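PDB 2GF6: thioesterase superfamily protein from Sulfolobus solfataricus, which is a putative thioesterase that binds coenzyme A and probably hydrolyses acyl-CoA thioesters, with fatty acyl-CoA as a likely class of substrate. Local coordinates for residues D11-R14 with I15-D19; V45-Y49 with P50-E54; K126-M129 with D130-I134. All coordinates share one frame; numbering follows the deposited sequence.

Contact 1: residues D11-R14 with I15-D19; sequences DVVR and IYDTD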
loop_
_atom_site.group_PDB
_atom_site.type_symbol
_atom_site.label_atom_id
_atom_site.label_comp_id
_atom_site.label_asym_id
_atom_site.label_seq_id
_atom_site.Cartn_x
_atom_site.Cartn_y
_atom_site.Cartn_z
ATOM N N ASP A 11 -10.674 -14.769 -4.084
ATOM C CA ASP A 11 -9.596 -14.244 -3.261
ATOM C C ASP A 11 -10.021 -14.258 -1.791
ATOM O O ASP A 11 -11.155 -14.568 -1.469
ATOM C CB ASP A 11 -9.211 -12.830 -3.717
ATOM C CG ASP A 11 -7.691 -12.601 -3.710
ATOM O OD1 ASP A 11 -7.012 -13.144 -2.805
ATOM O OD2 ASP A 11 -7.179 -11.901 -4.621
ATOM N N VAL A 12 -9.087 -13.944 -0.909
ATOM C CA VAL A 12 -9.312 -13.983 0.541
ATOM C C VAL A 12 -8.749 -12.688 1.138
ATOM O O VAL A 12 -7.696 -12.195 0.687
ATOM C CB VAL A 12 -8.664 -15.264 1.170
ATOM C CG1 VAL A 12 -7.146 -15.254 1.002
ATOM C CG2 VAL A 12 -9.035 -15.429 2.630
ATOM N N VAL A 13 -9.479 -12.115 2.093
ATOM C CA VAL A 13 -9.062 -10.867 2.717
ATOM C C VAL A 13 -7.928 -11.113 3.704
ATOM O O VAL A 13 -8.030 -11.959 4.586
ATOM C CB VAL A 13 -10.245 -10.126 3.424
ATOM C CG1 VAL A 13 -9.788 -8.776 4.019
ATOM C CG2 VAL A 13 -11.386 -9.849 2.432
ATOM N N ARG A 14 -6.853 -10.345 3.528
ATOM C CA ARG A 14 -5.576 -10.542 4.208
ATOM C C ARG A 14 -5.322 -9.362 5.157
ATOM O O ARG A 14 -5.994 -8.330 5.105
ATOM C CB ARG A 14 -4.442 -10.653 3.186
ATOM C CG ARG A 14 -3.835 -12.021 3.043
ATOM C CD ARG A 14 -4.652 -12.955 2.197
ATOM N NE ARG A 14 -3.898 -14.166 1.838
ATOM C CZ ARG A 14 -3.858 -14.707 0.617
ATOM N NH1 ARG A 14 -4.547 -14.170 -0.402
ATOM N NH2 ARG A 14 -3.129 -15.789 0.410
ATOM N N ILE A 15 -4.354 -9.511 6.043
ATOM C CA ILE A 15 -4.060 -8.433 7.005
ATOM C C ILE A 15 -3.661 -7.138 6.310
ATOM O O ILE A 15 -3.999 -6.029 6.745
ATOM C CB ILE A 15 -2.952 -8.870 8.020
ATOM C CG1 ILE A 15 -2.823 -7.833 9.128
ATOM C CG2 ILE A 15 -1.582 -9.183 7.304
ATOM C CD1 ILE A 15 -4.106 -7.588 9.871
ATOM N N TYR A 16 -2.932 -7.268 5.219
ATOM C CA TYR A 16 -2.535 -6.097 4.479
ATOM C C TYR A 16 -3.712 -5.521 3.656
ATOM O O TYR A 16 -3.571 -4.482 2.998
ATOM C CB TYR A 16 -1.310 -6.397 3.594
ATOM C CG TYR A 16 -1.423 -7.646 2.744
ATOM C CD1 TYR A 16 -2.180 -7.645 1.575
ATOM C CD2 TYR A 16 -0.739 -8.809 3.071
ATOM C CE1 TYR A 16 -2.304 -8.773 0.794
ATOM C CE2 TYR A 16 -0.868 -9.971 2.278
ATOM C CZ TYR A 16 -1.657 -9.930 1.133
ATOM O OH TYR A 16 -1.803 -11.047 0.308
ATOM N N ASP A 17 -4.869 -6.183 3.667
ATOM C CA ASP A 17 -6.067 -5.590 3.016
ATOM C C ASP A 17 -6.903 -4.721 3.935
ATOM O O ASP A 17 -7.863 -4.090 3.495
ATOM C CB ASP A 17 -6.967 -6.686 2.429
ATOM C CG ASP A 17 -6.283 -7.458 1.315
ATOM O OD1 ASP A 17 -5.595 -6.820 0.485
ATOM O OD2 ASP A 17 -6.410 -8.690 1.313
ATOM N N THR A 18 -6.533 -4.668 5.208
ATOM C CA THR A 18 -7.342 -4.019 6.239
ATOM C C THR A 18 -6.647 -2.811 6.842
ATOM O O THR A 18 -5.434 -2.712 6.780
ATOM C CB THR A 18 -7.547 -4.971 7.435
ATOM O OG1 THR A 18 -6.273 -5.277 8.023
ATOM C CG2 THR A 18 -8.202 -6.297 6.983
ATOM N N ASP A 19 -7.435 -1.941 7.492
ATOM C CA ASP A 19 -6.911 -0.798 8.251
ATOM C C ASP A 19 -7.480 -0.871 9.652
ATOM O O ASP A 19 -8.111 -1.868 9.981
ATOM C CB ASP A 19 -7.197 0.533 7.543
ATOM C CG ASP A 19 -8.687 0.875 7.450
ATOM O OD1 ASP A 19 -9.501 0.310 8.230
ATOM O OD2 ASP A 19 -9.037 1.710 6.577
#

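Contact 2: residues V45-Y49 with P50-E54; sequences VGIPY and PIVNE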
loop_
_atom_site.group_PDB
_atom_site.type_symbol
_atom_site.label_atom_id
_atom_site.label_comp_id
_atom_site.label_asym_id
_atom_site.label_seq_id
_atom_site.Cartn_x
_atom_site.Cartn_y
_atom_site.Cartn_z
ATOM N N VAL A 45 -7.147 -13.247 -23.792
ATOM C CA VAL A 45 -6.293 -12.634 -24.830
ATOM C C VAL A 45 -4.901 -13.237 -24.827
ATOM O O VAL A 45 -4.210 -13.221 -25.838
ATOM C CB VAL A 45 -6.126 -11.102 -24.607
ATOM C CG1 VAL A 45 -5.493 -10.447 -25.833
ATOM C CG2 VAL A 45 -7.439 -10.458 -24.272
ATOM N N GLY A 46 -4.464 -13.748 -23.687
ATOM C CA GLY A 46 -3.142 -14.351 -23.600
ATOM C C GLY A 46 -1.979 -13.375 -23.582
ATOM O O GLY A 46 -0.919 -13.671 -24.093
ATOM N N ILE A 47 -2.158 -12.235 -22.926
ATOM C CA ILE A 47 -1.146 -11.217 -22.889
ATOM C C ILE A 47 -1.015 -10.715 -21.474
ATOM O O ILE A 47 -1.920 -10.937 -20.657
ATOM C CB ILE A 47 -1.529 -10.036 -23.820
ATOM C CG1 ILE A 47 -2.838 -9.376 -23.367
ATOM C CG2 ILE A 47 -1.603 -10.536 -25.277
ATOM C CD1 ILE A 47 -3.133 -8.028 -24.030
ATOM N N PRO A 48 0.117 -10.053 -21.175
ATOM C CA PRO A 48 0.270 -9.368 -19.886
ATOM C C PRO A 48 -0.587 -8.120 -19.738
ATOM O O PRO A 48 -0.956 -7.509 -20.720
ATOM C CB PRO A 48 1.758 -9.032 -19.827
ATOM C CG PRO A 48 2.257 -9.124 -21.203
ATOM C CD PRO A 48 1.317 -9.940 -22.017
ATOM N N TYR A 49 -0.896 -7.764 -18.491
ATOM C CA TYR A 49 -1.733 -6.612 -18.187
ATOM C C TYR A 49 -1.209 -6.014 -16.889
ATOM O O TYR A 49 -0.920 -6.774 -15.978
ATOM C CB TYR A 49 -3.206 -7.050 -18.015
ATOM C CG TYR A 49 -4.082 -6.081 -17.234
ATOM C CD1 TYR A 49 -4.075 -6.083 -15.831
ATOM C CD2 TYR A 49 -4.935 -5.183 -17.885
ATOM C CE1 TYR A 49 -4.880 -5.211 -15.092
ATOM C CE2 TYR A 49 -5.751 -4.296 -17.158
ATOM C CZ TYR A 49 -5.716 -4.319 -15.757
ATOM O OH TYR A 49 -6.502 -3.474 -14.977
ATOM N N PRO A 50 -1.138 -4.661 -16.775
ATOM C CA PRO A 50 -1.609 -3.602 -17.689
ATOM C C PRO A 50 -0.547 -3.118 -18.679
ATOM O O PRO A 50 -0.841 -2.287 -19.537
ATOM C CB PRO A 50 -2.036 -2.481 -16.727
ATOM C CG PRO A 50 -1.240 -2.732 -15.464
ATOM C CD PRO A 50 -0.534 -4.065 -15.574
ATOM N N ILE A 51 0.673 -3.667 -18.577
ATOM C CA ILE A 51 1.728 -3.357 -19.508
ATOM C C ILE A 51 1.833 -4.535 -20.472
ATOM O O ILE A 51 2.315 -5.616 -20.114
ATOM C CB ILE A 51 3.069 -3.105 -18.776
ATOM C CG1 ILE A 51 2.938 -1.849 -17.889
ATOM C CG2 ILE A 51 4.188 -3.014 -19.752
ATOM C CD1 ILE A 51 4.193 -1.510 -17.087
ATOM N N VAL A 52 1.368 -4.320 -21.690
ATOM C CA VAL A 52 1.378 -5.370 -22.690
ATOM C C VAL A 52 2.764 -5.476 -23.341
ATOM O O VAL A 52 3.342 -6.548 -23.407
ATOM C CB VAL A 52 0.290 -5.118 -23.739
ATOM C CG1 VAL A 52 0.087 -6.373 -24.597
ATOM C CG2 VAL A 52 -1.012 -4.673 -23.044
ATOM N N ASN A 53 3.273 -4.344 -23.826
ATOM C CA ASN A 53 4.621 -4.225 -24.404
ATOM C C ASN A 53 5.069 -2.756 -24.341
ATOM O O ASN A 53 4.338 -1.915 -23.832
ATOM C CB ASN A 53 4.669 -4.770 -25.845
ATOM C CG ASN A 53 3.713 -4.047 -26.786
ATOM O OD1 ASN A 53 3.816 -2.834 -26.983
ATOM N ND2 ASN A 53 2.766 -4.789 -27.364
ATOM N N GLU A 54 6.256 -2.445 -24.853
ATOM C CA GLU A 54 6.779 -1.075 -24.763
ATOM C C GLU A 54 5.886 -0.041 -25.458
ATOM O O GLU A 54 5.859 1.116 -25.053
ATOM C CB GLU A 54 8.232 -0.985 -25.285
ATOM C CG GLU A 54 8.450 -1.466 -26.701
ATOM C CD GLU A 54 9.899 -1.354 -27.162
ATOM O OE1 GLU A 54 10.338 -0.232 -27.533
ATOM O OE2 GLU A 54 10.594 -2.408 -27.202
#

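Contact 3: residues K126-M129 with D130-I134; sequences KEIM and DKLSI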
loop_
_atom_site.group_PDB
_atom_site.type_symbol
_atom_site.label_atom_id
_atom_site.label_comp_id
_atom_site.label_asym_id
_atom_site.label_seq_id
_atom_site.Cartn_x
_atom_site.Cartn_y
_atom_site.Cartn_z
ATOM N N LYS A 126 -5.555 -5.595 -33.768
ATOM C CA LYS A 126 -6.615 -6.525 -34.113
ATOM C C LYS A 126 -6.308 -7.881 -33.460
ATOM O O LYS A 126 -7.225 -8.568 -33.024
ATOM C CB LYS A 126 -6.796 -6.623 -35.649
ATOM C CG LYS A 126 -7.094 -5.242 -36.386
ATOM C CD LYS A 126 -8.612 -4.841 -36.569
ATOM C CE LYS A 126 -8.804 -3.965 -37.862
ATOM N NZ LYS A 126 -10.125 -3.210 -38.043
ATOM N N GLU A 127 -5.029 -8.260 -33.370
ATOM C CA GLU A 127 -4.660 -9.433 -32.567
ATOM C C GLU A 127 -5.518 -9.445 -31.301
ATOM O O GLU A 127 -6.287 -10.377 -31.049
ATOM C CB GLU A 127 -3.176 -9.425 -32.142
ATOM C CG GLU A 127 -2.931 -10.141 -30.750
ATOM C CD GLU A 127 -1.465 -10.416 -30.401
ATOM O OE1 GLU A 127 -0.743 -11.029 -31.243
ATOM O OE2 GLU A 127 -1.060 -10.058 -29.259
ATOM N N ILE A 128 -5.389 -8.376 -30.527
ATOM C CA ILE A 128 -6.006 -8.270 -29.209
ATOM C C ILE A 128 -7.522 -8.134 -29.270
ATOM O O ILE A 128 -8.246 -8.767 -28.485
ATOM C CB ILE A 128 -5.344 -7.105 -28.433
ATOM C CG1 ILE A 128 -3.957 -7.559 -27.944
ATOM C CG2 ILE A 128 -6.199 -6.612 -27.253
ATOM C CD1 ILE A 128 -2.862 -6.564 -28.210
HETATM N N MSE A 129 -8.006 -7.337 -30.217
HETATM C CA MSE A 129 -9.435 -7.077 -30.307
HETATM C C MSE A 129 -10.252 -8.280 -30.799
HETATM O O MSE A 129 -11.405 -8.445 -30.397
HETATM C CB MSE A 129 -9.709 -5.883 -31.222
HETATM C CG MSE A 129 -11.136 -5.369 -31.090
HETATM SE SE MSE A 129 -11.572 -4.955 -29.232
HETATM C CE MSE A 129 -11.088 -3.151 -29.285
ATOM N N ASP A 130 -9.669 -9.087 -31.690
ATOM C CA ASP A 130 -10.303 -10.323 -32.146
ATOM C C ASP A 130 -10.575 -11.251 -30.956
ATOM O O ASP A 130 -11.643 -11.839 -30.858
ATOM C CB ASP A 130 -9.434 -11.024 -33.211
ATOM C CG ASP A 130 -9.411 -10.271 -34.565
ATOM O OD1 ASP A 130 -10.238 -9.354 -34.747
ATOM O OD2 ASP A 130 -8.581 -10.604 -35.458
ATOM N N LYS A 131 -9.620 -11.348 -30.032
ATOM C CA LYS A 131 -9.760 -12.242 -28.869
ATOM C C LYS A 131 -10.715 -11.703 -27.798
ATOM O O LYS A 131 -11.558 -12.437 -27.285
ATOM C CB LYS A 131 -8.384 -12.571 -28.277
ATOM C CG LYS A 131 -7.548 -13.504 -29.161
ATOM C CD LYS A 131 -6.643 -14.427 -28.331
ATOM C CE LYS A 131 -6.216 -15.686 -29.084
ATOM N NZ LYS A 131 -7.281 -16.728 -29.182
ATOM N N LEU A 132 -10.588 -10.423 -27.476
ATOM C CA LEU A 132 -11.525 -9.752 -26.580
ATOM C C LEU A 132 -12.959 -9.782 -27.056
ATOM O O LEU A 132 -13.872 -9.783 -26.247
ATOM C CB LEU A 132 -11.152 -8.282 -26.401
ATOM C CG LEU A 132 -10.259 -7.936 -25.223
ATOM C CD1 LEU A 132 -10.055 -6.436 -25.196
ATOM C CD2 LEU A 132 -10.864 -8.451 -23.906
ATOM N N SER A 133 -13.161 -9.772 -28.371
ATOM C CA SER A 133 -14.514 -9.702 -28.938
ATOM C C SER A 133 -15.313 -11.009 -28.793
ATOM O O SER A 133 -16.525 -11.008 -29.012
ATOM C CB SER A 133 -14.468 -9.287 -30.411
ATOM O OG SER A 133 -14.258 -10.411 -31.234
ATOM N N ILE A 134 -14.645 -12.109 -28.426
ATOM C CA ILE A 134 -15.322 -13.397 -28.223
ATOM C C ILE A 134 -15.929 -13.529 -26.819
ATOM O O ILE A 134 -15.270 -13.227 -25.829
ATOM C CB ILE A 134 -14.365 -14.586 -28.456
ATOM C CG1 ILE A 134 -13.738 -14.492 -29.849
ATOM C CG2 ILE A 134 -15.112 -15.938 -28.306
ATOM C CD1 ILE A 134 -12.696 -15.547 -30.112
#

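Contact 1: residues D11-R14 with I15-D19
Arg14 and Tyr16 lie side by side, the aliphatic part of the arginine resting on a face of the ring. Arg14 CB is 3.7 Å from the centroid of the Tyr16 ring and 17° off its normal, a CH-pi contact. The Arg14 chain then bends at chi2, so CG passes 3.5 Å from Tyr16 OH and one guanidinium face is turned toward that oxygen, offset, with Val12 CG1 over the other; guanidinium and ring planes differ by 24°. Tyr16 CG stands between its backbone N and carbonyl carbon (chi1 49°), which folds the ring back under Arg14. Asp17 grips the same residue by its backbone: Arg14 N donates to Asp17 OD2 on the anti side, tilted out of the carboxylate plane (2.8 Å), and Asp17 N returns a bond of 2.8 Å to Arg14 O from above the carbonyl plane. Val13 CG1 rests 3.9 Å from Asp17 CB. Tyr16 OH hydrogen-bonds Asn35 and Arg14 NE salt-bridges Glu38, both of the second subunit, whereas buried Asp17 OD1 pairs inward with Arg31 of its own chain. A leucine in place of Tyr16 would probably leave Arg14 CB without its aromatic face and that Asn35 without its hydroxyl mate. Two reciprocal bonds thus clamp the turn from strand 8-12 into the 3-10 segment, while Arg14, bridged through NH1 to Asp11 OD1 (3.6 Å), links the strand with Glu38 across the subunit interface.

Contact 2: residues V45-Y49 with P50-E54
Tyr49 and Pro50 meet across a cis peptide bond, which folds the proline ring back over a face of the tyrosine. Followed outward, Tyr49 CB and CG stay beside Pro50 N because the chain itself joins them, so their closeness says little about packing. The ring then divides: CD1 keeps beside Pro50 N, CD2 lies nearer Pro50 CA, and beyond it CE2 reaches Pro50 CB at 4.2 Å. At the tip, the hydroxyl passes beyond the proline and hydrogen-bonds Gln111. The evidence for packing is that Pro50 CB sits 4.0 Å from the Tyr49 ring centroid and only 3° off the normal, a CH-pi contact placed over the ring centre, as is well known for aromatic residues before a cis-proline. Tyr49 CG lies opposite the backbone N (chi1 159°), beside the carbonyl carbon that leads into Pro50, which sets the ring beside the cis peptide, its face toward Pro50.

The chain reversal brings earlier residues onto Val52. Ile47 CD1 packs on Val52 CG1 at 3.7 Å, the two side chains crossing at a slant. Val52 CG2 approaches Pro48 O at 3.7 Å, an oxygen buried here with no polar partner in the model. The Pro48 ring lies by backbone oxygens, its CB 3.5 Å from Ile51 O.

The loop carries the chain from helix 26-45 into strand 51-53, where Val52 and Asn53 form a classic beta bulge against strand 56-67. Tyr49 lies on Ile37, Glu38 and Ile41 of helix 26-45, Ile47 reaches Glu127 and Ile128 of helix 126-132, and Val52 packs on Phe58 of strand 56-67.

Contact 3: residues K126-M129 with D130-I134
Asp130 N donates to Lys126 O at 2.8 Å, nearly straight at 169°, the first of three i to i-4 backbone bonds across this short helix. Leu132 N follows with a bond of 3.0 Å to Ile128 O, at 175° and in the carbonyl plane. The third, from Ser133 N to Met129 O, is also 3.0 Å long, but is more bent and tilted from the carbonyl plane. Ile128 O accepts a second, weak bond from Lys131 N at 3.3 Å, so this carbonyl is shared by the i+3 and i+4 amides. Ser133 OG adds a side-chain bond to the backbone one: set between its own backbone N and carbonyl carbon (chi1 85°), it turns back and donates to Asp130 O at 3.0 Å, from above the carbonyl plane. The Asp130 carboxylate folds alongside Lys126 O, OD2 standing 3.5 Å from it; as both are acceptors, this is proximity without a bond.

The apolar contacts are looser. Ile128 CG2 meets Leu132 CD1 at 4.4 Å, one turn apart, and the selenium of Met129, a selenomethionine, lies the same distance (4.4 Å) from Leu132 CB. Ile128 and Leu132 also pack on Val45 of helix 26-45, and Met129 and Leu132 on Ile85 of strand 76-85. Lys126, Asp130 and Lys131 are exposed. Such a division between a buried apolar side and a charged outer one marks an amphipathic alpha-helix, here a C-terminal one laid against the long helix and sheet of the HotDog fold.

Overall arrangement
Contacts 2 and 3 belong to one end of the chain: their centres are 13 Å apart, Val45 packs on Ile128 and Leu132, and side chains of both also touch helix 26-45. Contact 1 lies about 34 Å from contact 3, centre to centre, on the opposite side of the chain's centre, and touches neither. None is wholly core. Contact 1 is the most polar, its charges paired with strand 8-12, with helix 26-45 of its own chain and with the second subunit; contact 2 relies on an aromatic-proline face and aliphatic packing, and also touches that subunit; contact 3 rests on regular helical bonding, meets no other chain of the assembly and carries most of the exposed residues.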